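Local coordinates for Tlr1789 protein (Thermosynechococcus elongatus, PDB 2X8X) that probably helps to insert beta-barrel proteins into the cyanobacterial outer membrane, its periplasmic POTRA domains likely receiving the substrate polypeptides, at residues P77-L90 / V139-V153. Sequence-based numbering, arbitrary orientation.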
ATOM      1  N   PRO A  77      -7.464 -13.794  11.000  1.00 21.78           N
ATOM      2  CA  PRO A  77      -8.603 -13.550  11.891  1.00 23.16           C
ATOM      3  C   PRO A  77      -9.754 -12.956  11.099  1.00 23.88           C
ATOM      4  O   PRO A  77      -9.545 -12.420   9.987  1.00 24.04           O
ATOM      5  CB  PRO A  77      -8.101 -12.423  12.824  1.00 21.84           C
ATOM      6  CG  PRO A  77      -6.619 -12.299  12.612  1.00 24.72           C
ATOM      7  CD  PRO A  77      -6.281 -12.937  11.299  1.00 22.78           C
ATOM      8  N   VAL A  78     -10.961 -13.004  11.658  1.00 22.42           N
ATOM      9  CA  VAL A  78     -12.081 -12.249  11.107  1.00 21.64           C
ATOM     10  C   VAL A  78     -11.716 -10.756  11.219  1.00 22.43           C
ATOM     11  O   VAL A  78     -11.226 -10.305  12.254  1.00 21.20           O
ATOM     12  CB  VAL A  78     -13.413 -12.553  11.816  1.00 23.90           C
ATOM     13  CG1 VAL A  78     -14.514 -11.582  11.367  1.00 23.93           C
ATOM     14  CG2 VAL A  78     -13.879 -13.991  11.444  1.00 23.24           C
ATOM     15  N   LEU A  79     -11.904 -10.024  10.138  1.00 21.04           N
ATOM     16  CA  LEU A  79     -11.546  -8.614  10.142  1.00 20.51           C
ATOM     17  C   LEU A  79     -12.533  -7.760  10.943  1.00 18.91           C
ATOM     18  O   LEU A  79     -13.753  -7.744  10.636  1.00 18.39           O
ATOM     19  CB  LEU A  79     -11.479  -8.114   8.664  1.00 18.50           C
ATOM     20  CG  LEU A  79     -11.118  -6.625   8.538  1.00 19.52           C
ATOM     21  CD1 LEU A  79      -9.655  -6.369   9.062  1.00 12.94           C
ATOM     22  CD2 LEU A  79     -11.239  -6.152   7.103  1.00 18.52           C
ATOM     23  N   ARG A  80     -12.032  -7.024  11.943  1.00 17.21           N
ATOM     24  CA  ARG A  80     -12.910  -6.175  12.770  1.00 16.52           C
ATOM     25  C   ARG A  80     -12.756  -4.664  12.534  1.00 16.44           C
ATOM     26  O   ARG A  80     -13.681  -3.887  12.818  1.00 16.41           O
ATOM     27  CB  ARG A  80     -12.631  -6.400  14.258  1.00 16.34           C
ATOM     28  CG  ARG A  80     -12.806  -7.839  14.687  1.00 21.15           C
ATOM     29  CD  ARG A  80     -14.230  -8.327  14.485  1.00 19.21           C
ATOM     30  NE  ARG A  80     -14.294  -9.743  14.884  1.00 23.59           N
ATOM     31  CZ  ARG A  80     -15.384 -10.477  14.775  1.00 24.09           C
ATOM     32  NH1 ARG A  80     -16.491  -9.944  14.239  1.00 25.10           N
ATOM     33  NH2 ARG A  80     -15.337 -11.742  15.146  1.00 28.61           N
ATOM     34  N   ALA A  81     -11.594  -4.243  12.053  1.00 15.06           N
ATOM     35  CA  ALA A  81     -11.350  -2.807  11.852  1.00 15.79           C
ATOM     36  C   ALA A  81     -10.091  -2.611  11.068  1.00 15.41           C
ATOM     37  O   ALA A  81      -9.140  -3.478  11.094  1.00 15.86           O
ATOM     38  CB  ALA A  81     -11.180  -2.050  13.273  1.00 15.49           C
ATOM     39  N   VAL A  82     -10.044  -1.469  10.343  1.00 16.32           N
ATOM     40  CA  VAL A  82      -8.778  -1.111   9.670  1.00 15.55           C
ATOM     41  C   VAL A  82      -8.543   0.323  10.123  1.00 16.67           C
ATOM     42  O   VAL A  82      -9.459   1.115  10.046  1.00 17.40           O
ATOM     43  CB  VAL A  82      -8.880  -1.145   8.145  1.00 15.48           C
ATOM     44  CG1 VAL A  82      -7.498  -0.775   7.479  1.00 16.03           C
ATOM     45  CG2 VAL A  82      -9.372  -2.558   7.672  1.00 13.27           C
ATOM     46  N   GLN A  83      -7.344   0.603  10.653  1.00 16.73           N
ATOM     47  CA  GLN A  83      -6.965   1.932  11.183  1.00 18.44           C
ATOM     48  C   GLN A  83      -5.666   2.374  10.460  1.00 18.35           C
ATOM     49  O   GLN A  83      -4.886   1.554   9.943  1.00 17.97           O
ATOM     50  CB  GLN A  83      -6.823   1.919  12.718  1.00 19.46           C
ATOM     51  CG  GLN A  83      -5.851   0.926  13.206  1.00 19.22           C
ATOM     52  CD  GLN A  83      -5.823   0.719  14.718  1.00 22.73           C
ATOM     53  OE1 GLN A  83      -6.756   1.054  15.448  1.00 19.00           O
ATOM     54  NE2 GLN A  83      -4.720   0.157  15.198  1.00 19.94           N
ATOM     55  N   VAL A  84      -5.441   3.669  10.374  1.00 17.36           N
ATOM     56  CA  VAL A  84      -4.306   4.113   9.608  1.00 17.51           C
ATOM     57  C   VAL A  84      -3.468   5.073  10.491  1.00 17.55           C
ATOM     58  O   VAL A  84      -4.021   5.828  11.305  1.00 15.90           O
ATOM     59  CB  VAL A  84      -4.789   4.744   8.313  1.00 19.01           C
ATOM     60  CG1 VAL A  84      -5.720   5.868   8.639  1.00 22.91           C
ATOM     61  CG2 VAL A  84      -3.674   5.379   7.584  1.00 16.64           C
ATOM     62  N   ALA A  85      -2.152   5.045  10.292  1.00 17.72           N
ATOM     63  CA  ALA A  85      -1.255   6.030  10.890  1.00 17.73           C
ATOM     64  C   ALA A  85      -0.646   6.927   9.809  1.00 18.97           C
ATOM     65  O   ALA A  85      -0.249   6.435   8.743  1.00 19.61           O
ATOM     66  CB  ALA A  85      -0.070   5.316  11.587  1.00 17.55           C
ATOM     67  N   GLY A  86      -0.507   8.227  10.111  1.00 20.32           N
ATOM     68  CA  GLY A  86       0.252   9.156   9.260  1.00 20.95           C
ATOM     69  C   GLY A  86      -0.641   9.871   8.277  1.00 21.09           C
ATOM     70  O   GLY A  86      -0.181  10.578   7.362  1.00 23.15           O
ATOM     71  N   ASN A  87      -1.929   9.699   8.458  1.00 22.83           N
ATOM     72  CA  ASN A  87      -2.935  10.261   7.571  1.00 25.01           C
ATOM     73  C   ASN A  87      -3.371  11.684   7.957  1.00 26.45           C
ATOM     74  O   ASN A  87      -3.420  11.996   9.141  1.00 26.18           O
ATOM     75  CB  ASN A  87      -4.154   9.385   7.628  1.00 24.61           C
ATOM     76  CG  ASN A  87      -4.693   9.232   9.036  1.00 26.44           C
ATOM     77  OD1 ASN A  87      -3.958   8.869   9.958  1.00 29.83           O
ATOM     78  ND2 ASN A  87      -5.991   9.457   9.210  1.00 28.97           N
ATOM     79  N   GLN A  88      -3.780  12.484   6.965  1.00 27.77           N
ATOM     80  CA  GLN A  88      -4.281  13.864   7.164  1.00 29.54           C
ATOM     81  C   GLN A  88      -5.432  14.075   6.203  1.00 27.66           C
ATOM     82  O   GLN A  88      -6.561  14.197   6.626  1.00 27.87           O
ATOM     83  CB  GLN A  88      -3.240  14.953   6.856  1.00 29.09           C
ATOM     84  CG  GLN A  88      -2.096  15.158   7.904  1.00 38.06           C
ATOM     85  CD  GLN A  88      -0.737  14.427   7.494  1.00 45.87           C
ATOM     86  OE1 GLN A  88      -0.552  13.952   6.320  1.00 43.13           O
ATOM     87  NE2 GLN A  88       0.201  14.341   8.466  1.00 42.66           N
ATOM     88  N   VAL A  89      -5.138  14.137   4.908  1.00 26.17           N
ATOM     89  CA  VAL A  89      -6.208  14.320   3.919  1.00 25.25           C
ATOM     90  C   VAL A  89      -7.048  13.078   3.685  1.00 24.59           C
ATOM     91  O   VAL A  89      -8.176  13.200   3.232  1.00 25.01           O
ATOM     92  CB  VAL A  89      -5.738  14.834   2.531  1.00 24.44           C
ATOM     93  CG1 VAL A  89      -5.218  16.273   2.655  1.00 26.27           C
ATOM     94  CG2 VAL A  89      -4.788  13.910   1.922  1.00 22.31           C
ATOM     95  N   LEU A  90      -6.480  11.903   3.967  1.00 23.81           N
ATOM     96  CA  LEU A  90      -7.251  10.659   4.130  1.00 22.51           C
ATOM     97  C   LEU A  90      -7.771  10.554   5.539  1.00 22.70           C
ATOM     98  O   LEU A  90      -7.011  10.523   6.523  1.00 25.33           O
ATOM     99  CB  LEU A  90      -6.388   9.432   3.778  1.00 22.74           C
ATOM    100  CG  LEU A  90      -6.993   7.996   3.946  1.00 22.22           C
ATOM    101  CD1 LEU A  90      -8.049   7.618   2.885  1.00 19.59           C
ATOM    102  CD2 LEU A  90      -5.819   6.937   3.942  1.00 17.75           C
ATOM    103  N   VAL A 139      -1.403  -7.045  10.869  1.00 20.15           N
ATOM    104  CA  VAL A 139      -2.630  -7.790  11.166  1.00 20.18           C
ATOM    105  C   VAL A 139      -2.542  -8.313  12.617  1.00 20.52           C
ATOM    106  O   VAL A 139      -1.809  -9.284  12.881  1.00 22.86           O
ATOM    107  CB  VAL A 139      -2.739  -9.028  10.211  1.00 19.76           C
ATOM    108  CG1 VAL A 139      -3.990  -9.830  10.501  1.00 23.43           C
ATOM    109  CG2 VAL A 139      -2.565  -8.621   8.662  1.00 18.79           C
ATOM    110  N   ASP A 140      -3.303  -7.751  13.558  1.00 19.20           N
ATOM    111  CA  ASP A 140      -3.197  -8.224  14.957  1.00 19.99           C
ATOM    112  C   ASP A 140      -4.128  -9.380  15.113  1.00 20.55           C
ATOM    113  O   ASP A 140      -5.131  -9.457  14.374  1.00 20.32           O
ATOM    114  CB  ASP A 140      -3.533  -7.140  15.958  1.00 20.43           C
ATOM    115  CG  ASP A 140      -2.361  -6.170  16.141  1.00 26.25           C
ATOM    116  OD1 ASP A 140      -1.205  -6.626  15.905  1.00 31.00           O
ATOM    117  OD2 ASP A 140      -2.566  -4.970  16.484  1.00 29.53           O
ATOM    118  N   PRO A 141      -3.846 -10.273  16.087  1.00 20.58           N
ATOM    119  CA  PRO A 141      -4.683 -11.498  16.213  1.00 20.56           C
ATOM    120  C   PRO A 141      -6.144 -11.216  16.595  1.00 20.89           C
ATOM    121  O   PRO A 141      -6.999 -12.031  16.327  1.00 22.52           O
ATOM    122  CB  PRO A 141      -3.999 -12.304  17.346  1.00 22.46           C
ATOM    123  CG  PRO A 141      -2.648 -11.660  17.592  1.00 23.99           C
ATOM    124  CD  PRO A 141      -2.784 -10.192  17.116  1.00 21.11           C
ATOM    125  N   ASP A 142      -6.454 -10.053  17.153  1.00 20.88           N
ATOM    126  CA  ASP A 142      -7.861  -9.723  17.434  1.00 20.88           C
ATOM    127  C   ASP A 142      -8.652  -9.140  16.200  1.00 20.97           C
ATOM    128  O   ASP A 142      -9.831  -8.786  16.346  1.00 22.28           O
ATOM    129  CB  ASP A 142      -7.954  -8.773  18.638  1.00 20.57           C
ATOM    130  CG  ASP A 142      -7.376  -7.375  18.352  1.00 24.72           C
ATOM    131  OD1 ASP A 142      -6.695  -7.142  17.298  1.00 21.39           O
ATOM    132  OD2 ASP A 142      -7.616  -6.467  19.198  1.00 21.69           O
ATOM    133  N   GLY A 143      -8.035  -9.051  15.007  1.00 19.40           N
ATOM    134  CA  GLY A 143      -8.777  -8.757  13.748  1.00 18.89           C
ATOM    135  C   GLY A 143      -8.694  -7.283  13.386  1.00 18.80           C
ATOM    136  O   GLY A 143      -9.451  -6.807  12.581  1.00 18.29           O
ATOM    137  N   VAL A 144      -7.855  -6.542  14.102  1.00 17.79           N
ATOM    138  CA  VAL A 144      -7.609  -5.129  13.778  1.00 18.63           C
ATOM    139  C   VAL A 144      -6.353  -5.004  12.921  1.00 18.71           C
ATOM    140  O   VAL A 144      -5.248  -5.494  13.329  1.00 21.44           O
ATOM    141  CB  VAL A 144      -7.481  -4.266  15.071  1.00 17.08           C
ATOM    142  CG1 VAL A 144      -7.113  -2.784  14.676  1.00 17.55           C
ATOM    143  CG2 VAL A 144      -8.799  -4.284  15.855  1.00 19.35           C
ATOM    144  N   VAL A 145      -6.502  -4.381  11.753  1.00 18.54           N
ATOM    145  CA  VAL A 145      -5.422  -4.169  10.792  1.00 17.84           C
ATOM    146  C   VAL A 145      -4.967  -2.677  10.833  1.00 17.35           C
ATOM    147  O   VAL A 145      -5.792  -1.737  10.839  1.00 15.94           O
ATOM    148  CB  VAL A 145      -5.838  -4.624   9.342  1.00 18.10           C
ATOM    149  CG1 VAL A 145      -4.721  -4.310   8.236  1.00 18.39           C
ATOM    150  CG2 VAL A 145      -6.079  -6.149   9.300  1.00 18.75           C
ATOM    151  N   THR A 146      -3.649  -2.493  10.919  1.00 16.32           N
ATOM    152  CA  THR A 146      -3.042  -1.154  10.907  1.00 16.72           C
ATOM    153  C   THR A 146      -2.200  -0.986   9.638  1.00 17.20           C
ATOM    154  O   THR A 146      -1.359  -1.832   9.328  1.00 15.69           O
ATOM    155  CB  THR A 146      -2.093  -0.942  12.163  1.00 18.72           C
ATOM    156  OG1 THR A 146      -2.881  -1.117  13.364  1.00 19.59           O
ATOM    157  CG2 THR A 146      -1.476   0.438  12.136  1.00 15.32           C
ATOM    158  N   LEU A 147      -2.505   0.092   8.931  1.00 16.32           N
ATOM    159  CA  LEU A 147      -1.795   0.579   7.764  1.00 16.91           C
ATOM    160  C   LEU A 147      -1.093   1.947   8.052  1.00 15.73           C
ATOM    161  O   LEU A 147      -1.516   2.711   8.942  1.00 17.10           O
ATOM    162  CB  LEU A 147      -2.854   0.811   6.681  1.00 15.05           C
ATOM    163  CG  LEU A 147      -3.735  -0.348   6.302  1.00 19.06           C
ATOM    164  CD1 LEU A 147      -4.660   0.159   5.221  1.00 20.18           C
ATOM    165  CD2 LEU A 147      -2.835  -1.444   5.751  1.00 23.75           C
ATOM    166  N   GLN A 148      -0.052   2.250   7.270  1.00 16.64           N
ATOM    167  CA  GLN A 148       0.620   3.540   7.299  1.00 17.06           C
ATOM    168  C   GLN A 148       0.428   4.149   5.967  1.00 17.60           C
ATOM    169  O   GLN A 148       0.464   3.415   4.959  1.00 19.08           O
ATOM    170  CB  GLN A 148       2.116   3.327   7.478  1.00 16.20           C
ATOM    171  CG  GLN A 148       2.473   2.565   8.744  1.00 21.46           C
ATOM    172  CD  GLN A 148       4.003   2.349   8.863  1.00 26.25           C
ATOM    173  OE1 GLN A 148       4.447   1.219   8.977  1.00 32.97           O
ATOM    174  NE2 GLN A 148       4.780   3.397   8.720  1.00 19.55           N
ATOM    175  N   VAL A 149       0.213   5.466   5.917  1.00 18.38           N
ATOM    176  CA  VAL A 149       0.348   6.228   4.678  1.00 16.81           C
ATOM    177  C   VAL A 149       1.439   7.312   4.842  1.00 19.35           C
ATOM    178  O   VAL A 149       1.743   7.750   5.965  1.00 17.86           O
ATOM    179  CB  VAL A 149      -0.934   6.875   4.281  1.00 18.16           C
ATOM    180  CG1 VAL A 149      -2.022   5.800   3.985  1.00 15.01           C
ATOM    181  CG2 VAL A 149      -1.361   7.758   5.417  1.00 15.06           C
ATOM    182  N   ALA A 150       2.035   7.662   3.713  1.00 17.81           N
ATOM    183  CA  ALA A 150       2.876   8.849   3.572  1.00 19.69           C
ATOM    184  C   ALA A 150       2.192   9.640   2.495  1.00 19.87           C
ATOM    185  O   ALA A 150       2.233   9.254   1.333  1.00 20.76           O
ATOM    186  CB  ALA A 150       4.228   8.464   3.125  1.00 19.40           C
ATOM    187  N   GLU A 151       1.582  10.745   2.891  1.00 18.83           N
ATOM    188  CA  GLU A 151       0.704  11.484   2.023  1.00 19.03           C
ATOM    189  C   GLU A 151       1.474  12.489   1.168  1.00 19.60           C
ATOM    190  O   GLU A 151       0.955  12.918   0.155  1.00 18.96           O
ATOM    191  CB  GLU A 151      -0.282  12.240   2.885  1.00 17.89           C
ATOM    192  CG  GLU A 151      -1.144  11.266   3.709  1.00 21.51           C
ATOM    193  CD  GLU A 151      -2.416  11.912   4.162  1.00 25.29           C
ATOM    194  OE1 GLU A 151      -2.441  13.154   4.292  1.00 27.66           O
ATOM    195  OE2 GLU A 151      -3.390  11.193   4.358  1.00 24.18           O
ATOM    196  N   GLY A 152       2.696  12.843   1.569  1.00 18.63           N
ATOM    197  CA  GLY A 152       3.497  13.845   0.822  1.00 20.20           C
ATOM    198  C   GLY A 152       3.441  15.215   1.506  1.00 21.50           C
ATOM    199  O   GLY A 152       3.202  16.236   0.875  1.00 22.71           O
ATOM    200  N   VAL A 153       3.589  15.237   2.823  1.00 21.92           N
ATOM    201  CA  VAL A 153       3.611  16.500   3.615  1.00 21.33           C
ATOM    202  C   VAL A 153       4.864  17.343   3.247  1.00 19.99           C
ATOM    203  O   VAL A 153       5.990  16.817   3.095  1.00 18.35           O
ATOM    204  CB  VAL A 153       3.553  16.217   5.182  1.00 21.75           C
ATOM    205  CG1 VAL A 153       3.605  17.564   6.037  1.00 20.75           C
ATOM    206  CG2 VAL A 153       2.299  15.449   5.548  1.00 20.40           C
TER
HETATM  207  O   HOH W   1       1.493  11.556   5.827  1.00 19.58           O
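The first and third strands of the middle POTRA domain, 81-85 and 144-150, pair side by side and in parallel, Val82 lying beside Val145 and Val84 beside Leu147. The register rests on an unbroken alternation of backbone bonds from Val145 N to Ala81 O (2.9 Å) as far as Val149 N to Ala85 O. On the face bearing Ala81 and Val144, Gln83 reaches across to strand 144-150: with chi1 at 57° and the chain extended beyond CG, its amide carbon CD lies against Val144 CG1 and NE2 meets Thr146 OG1 at 2.9 Å. The hydroxyl lies only 12° out of the amide plane, and the N-H points at it within 18° of straight.

The other face packs under helices 92-99 and 109-125. In the beta-alpha-alpha-beta-beta order of the POTRA fold, both helices and strand 132-139 come between these two strands in sequence only. Here Val82 CG1 meets Leu147 CD1 at 3.7 Å; Leu79 starts out away from 139-153, yet its CD1 branch comes back to Val145 CG2 at 3.6 Å.

Beyond the strand ends, the Glu151 carboxylate gathers three consecutive amides of the 88-90 loop. Glu151 OE1 receives Val89 N through its syn lone pair (2.9 Å), while Glu151 OE2 is met by Gln88 N (2.9 Å) and Leu90 N (3.2 Å) from opposite faces of the carboxylate plane. Tyr123 OH of helix 109-125 also bonds OE2, so this buried oxygen has three partners, which should favour the charged form. Water 1 bridges Gly86 O and Glu151 N, tying the two backbones together just past the last strand pair.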